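Local coordinates for protein interferon gamma (Paralichthys olivaceus, PDB 6F1E) that acts as a secreted, homodimeric cytokine that binds the interferon gamma receptor and activates macrophages and neutrophils, at residues 57-62 / 95-100. Numbering follows the deposited sequence.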
ATOM      1  N   LYS A  57      -0.735   2.129 -14.343  1.00 63.43           N
ATOM      2  CA  LYS A  57       0.654   1.668 -14.560  1.00 61.60           C
ATOM      3  C   LYS A  57       0.723   0.689 -15.705  1.00 62.28           C
ATOM      4  O   LYS A  57       1.495   0.880 -16.631  1.00 66.99           O
ATOM      5  CB  LYS A  57       1.232   0.957 -13.321  1.00 69.42           C
ATOM      6  CG  LYS A  57       2.174   1.776 -12.441  1.00 80.23           C
ATOM      7  CD  LYS A  57       1.437   2.618 -11.403  1.00 93.02           C
ATOM      8  CE  LYS A  57       2.352   3.051 -10.257  1.00103.05           C
ATOM      9  NZ  LYS A  57       1.565   3.626  -9.126  1.00106.19           N
ATOM     10  N   LEU A  58      -0.077  -0.374 -15.610  1.00 59.34           N
ATOM     11  CA  LEU A  58      -0.044  -1.462 -16.563  1.00 57.30           C
ATOM     12  C   LEU A  58      -0.130  -0.923 -17.954  1.00 63.77           C
ATOM     13  O   LEU A  58       0.711  -1.217 -18.816  1.00 64.13           O
ATOM     14  CB  LEU A  58      -1.249  -2.410 -16.393  1.00 62.95           C
ATOM     15  CG  LEU A  58      -1.131  -3.735 -15.663  1.00 68.26           C
ATOM     16  CD1 LEU A  58      -2.447  -4.472 -15.731  1.00 65.43           C
ATOM     17  CD2 LEU A  58      -0.033  -4.577 -16.287  1.00 70.57           C
ATOM     18  N   ILE A  59      -1.197  -0.149 -18.170  1.00 62.24           N
ATOM     19  CA  ILE A  59      -1.592   0.267 -19.521  1.00 57.55           C
ATOM     20  C   ILE A  59      -0.506   1.164 -20.087  1.00 55.99           C
ATOM     21  O   ILE A  59      -0.070   0.967 -21.212  1.00 61.75           O
ATOM     22  CB  ILE A  59      -2.970   0.902 -19.508  1.00 57.33           C
ATOM     23  CG1 ILE A  59      -4.000  -0.171 -19.075  1.00 57.57           C
ATOM     24  CG2 ILE A  59      -3.312   1.469 -20.886  1.00 60.44           C
ATOM     25  CD1 ILE A  59      -5.274   0.395 -18.487  1.00 58.29           C
ATOM     26  N   GLY A  60      -0.009   2.074 -19.262  1.00 56.72           N
ATOM     27  CA  GLY A  60       1.285   2.735 -19.496  1.00 63.29           C
ATOM     28  C   GLY A  60       2.296   1.823 -20.157  1.00 67.91           C
ATOM     29  O   GLY A  60       2.593   2.001 -21.333  1.00 73.92           O
ATOM     30  N   GLN A  61       2.767   0.797 -19.443  1.00 76.08           N
ATOM     31  CA  GLN A  61       3.764  -0.155 -20.004  1.00 71.11           C
ATOM     32  C   GLN A  61       3.290  -0.812 -21.310  1.00 66.40           C
ATOM     33  O   GLN A  61       4.033  -0.937 -22.257  1.00 69.79           O
ATOM     34  CB  GLN A  61       4.147  -1.241 -18.991  1.00 67.65           C
ATOM     35  CG  GLN A  61       4.809  -0.734 -17.725  1.00 76.47           C
ATOM     36  CD  GLN A  61       6.045   0.085 -18.014  1.00 87.88           C
ATOM     37  OE1 GLN A  61       6.108   1.290 -17.696  1.00 76.91           O
ATOM     38  NE2 GLN A  61       7.031  -0.558 -18.667  1.00 78.94           N
ATOM     39  N   MET A  62       2.035  -1.186 -21.375  1.00 65.74           N
ATOM     40  CA  MET A  62       1.521  -1.755 -22.588  1.00 71.73           C
ATOM     41  C   MET A  62       1.658  -0.760 -23.734  1.00 72.00           C
ATOM     42  O   MET A  62       1.846  -1.165 -24.868  1.00 81.37           O
ATOM     43  CB  MET A  62       0.059  -2.194 -22.398  1.00 82.19           C
ATOM     44  CG  MET A  62      -0.099  -3.390 -21.458  1.00 78.62           C
ATOM     45  SD  MET A  62      -1.798  -3.724 -20.981  1.00 66.20           S
ATOM     46  CE  MET A  62      -2.495  -4.569 -22.392  1.00 68.82           C
ATOM     47  N   TYR A  95      -7.580   4.863 -25.082  1.00 51.48           N
ATOM     48  CA  TYR A  95      -8.960   5.086 -24.632  1.00 54.67           C
ATOM     49  C   TYR A  95      -9.177   4.455 -23.248  1.00 57.38           C
ATOM     50  O   TYR A  95      -9.791   5.062 -22.356  1.00 65.08           O
ATOM     51  CB  TYR A  95     -10.005   4.612 -25.659  1.00 51.23           C
ATOM     52  CG  TYR A  95     -11.431   4.595 -25.109  1.00 52.24           C
ATOM     53  CD1 TYR A  95     -12.246   5.727 -25.122  1.00 53.62           C
ATOM     54  CD2 TYR A  95     -11.954   3.427 -24.565  1.00 53.78           C
ATOM     55  CE1 TYR A  95     -13.554   5.678 -24.611  1.00 55.04           C
ATOM     56  CE2 TYR A  95     -13.244   3.361 -24.054  1.00 49.41           C
ATOM     57  CZ  TYR A  95     -14.035   4.472 -24.061  1.00 55.00           C
ATOM     58  OH  TYR A  95     -15.296   4.323 -23.500  1.00 60.60           O
ATOM     59  N   ILE A  96      -8.667   3.245 -23.074  1.00 62.39           N
ATOM     60  CA  ILE A  96      -8.880   2.477 -21.834  1.00 61.97           C
ATOM     61  C   ILE A  96      -8.082   3.154 -20.673  1.00 59.94           C
ATOM     62  O   ILE A  96      -8.598   3.336 -19.541  1.00 50.64           O
ATOM     63  CB  ILE A  96      -8.689   0.936 -22.105  1.00 61.28           C
ATOM     64  CG1 ILE A  96      -9.934   0.180 -21.689  1.00 68.47           C
ATOM     65  CG2 ILE A  96      -7.485   0.312 -21.456  1.00 69.84           C
ATOM     66  CD1 ILE A  96     -11.078   0.380 -22.653  1.00 69.89           C
ATOM     67  N   LEU A  97      -6.880   3.634 -20.978  1.00 52.38           N
ATOM     68  CA  LEU A  97      -6.159   4.489 -20.041  1.00 52.69           C
ATOM     69  C   LEU A  97      -6.967   5.712 -19.583  1.00 53.01           C
ATOM     70  O   LEU A  97      -7.089   5.985 -18.378  1.00 60.43           O
ATOM     71  CB  LEU A  97      -4.860   4.951 -20.661  1.00 52.43           C
ATOM     72  CG  LEU A  97      -4.018   5.859 -19.787  1.00 53.98           C
ATOM     73  CD1 LEU A  97      -3.782   5.208 -18.445  1.00 56.05           C
ATOM     74  CD2 LEU A  97      -2.702   6.088 -20.496  1.00 54.15           C
ATOM     75  N   LYS A  98      -7.533   6.435 -20.536  1.00 52.88           N
ATOM     76  CA  LYS A  98      -8.320   7.649 -20.237  1.00 55.61           C
ATOM     77  C   LYS A  98      -9.488   7.348 -19.312  1.00 55.21           C
ATOM     78  O   LYS A  98      -9.666   8.015 -18.312  1.00 56.93           O
ATOM     79  CB  LYS A  98      -8.858   8.279 -21.532  1.00 56.74           C
ATOM     80  CG  LYS A  98      -9.820   9.421 -21.310  1.00 60.42           C
ATOM     81  CD  LYS A  98     -10.299  10.024 -22.622  1.00 67.53           C
ATOM     82  CE  LYS A  98     -11.578   9.346 -23.125  1.00 76.70           C
ATOM     83  NZ  LYS A  98     -12.399  10.241 -23.999  1.00 81.67           N
ATOM     84  N   LYS A  99     -10.288   6.336 -19.633  1.00 52.43           N
ATOM     85  CA  LYS A  99     -11.459   6.068 -18.808  1.00 52.03           C
ATOM     86  C   LYS A  99     -11.078   5.713 -17.361  1.00 54.36           C
ATOM     87  O   LYS A  99     -11.829   6.037 -16.441  1.00 56.80           O
ATOM     88  CB  LYS A  99     -12.359   4.975 -19.427  1.00 56.70           C
ATOM     89  CG  LYS A  99     -12.943   5.266 -20.815  1.00 58.57           C
ATOM     90  CD  LYS A  99     -13.728   6.591 -20.954  1.00 61.86           C
ATOM     91  CE  LYS A  99     -15.083   6.612 -20.250  1.00 65.02           C
ATOM     92  NZ  LYS A  99     -15.549   8.014 -19.966  1.00 68.73           N
ATOM     93  N   VAL A 100      -9.922   5.064 -17.163  1.00 55.41           N
ATOM     94  CA  VAL A 100      -9.453   4.690 -15.823  1.00 51.59           C
ATOM     95  C   VAL A 100      -8.944   5.928 -15.088  1.00 50.10           C
ATOM     96  O   VAL A 100      -9.364   6.187 -13.973  1.00 48.67           O
ATOM     97  CB  VAL A 100      -8.329   3.632 -15.868  1.00 57.86           C
ATOM     98  CG1 VAL A 100      -7.813   3.339 -14.461  1.00 56.98           C
ATOM     99  CG2 VAL A 100      -8.804   2.336 -16.530  1.00 58.90           C
TER
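Within segments 57-62 and 95-100, I59 is the side chain of helix 41-64 that makes the buried, wholly apolar contact with I96, L97 and V100 of helix 89-107. The two short segments run nearly antiparallel, at 159°, with their axes 9.8 Å apart; the nearest CA atoms, of I59 and L97, are 6.2 Å apart. I59 CG2, anti to the backbone N, meets L97 at the root of its side chain, 3.8 Å from CB, and the two side chains slide past each other in opposite directions. CG1 lies anti to the carbonyl carbon (chi1 -64°) and carries CD1 to I96, whose CG2 it touches at 3.7 Å with the side chains crossing at about a right angle. V100 adds a looser touch, its CG2 4.5 Å from the same CD1. The pair belongs to the all-helical fold of the type II interferons, whose homodimer is intertwined, helices of each chain packing against the other. Farther along helix 41-64, L97 also touches E56 and L63, and V100 touches L52; I96 packs on M7 and T10 of helix 5-17. L58 and M62 instead pack against A135 and Q132 of the second subunit.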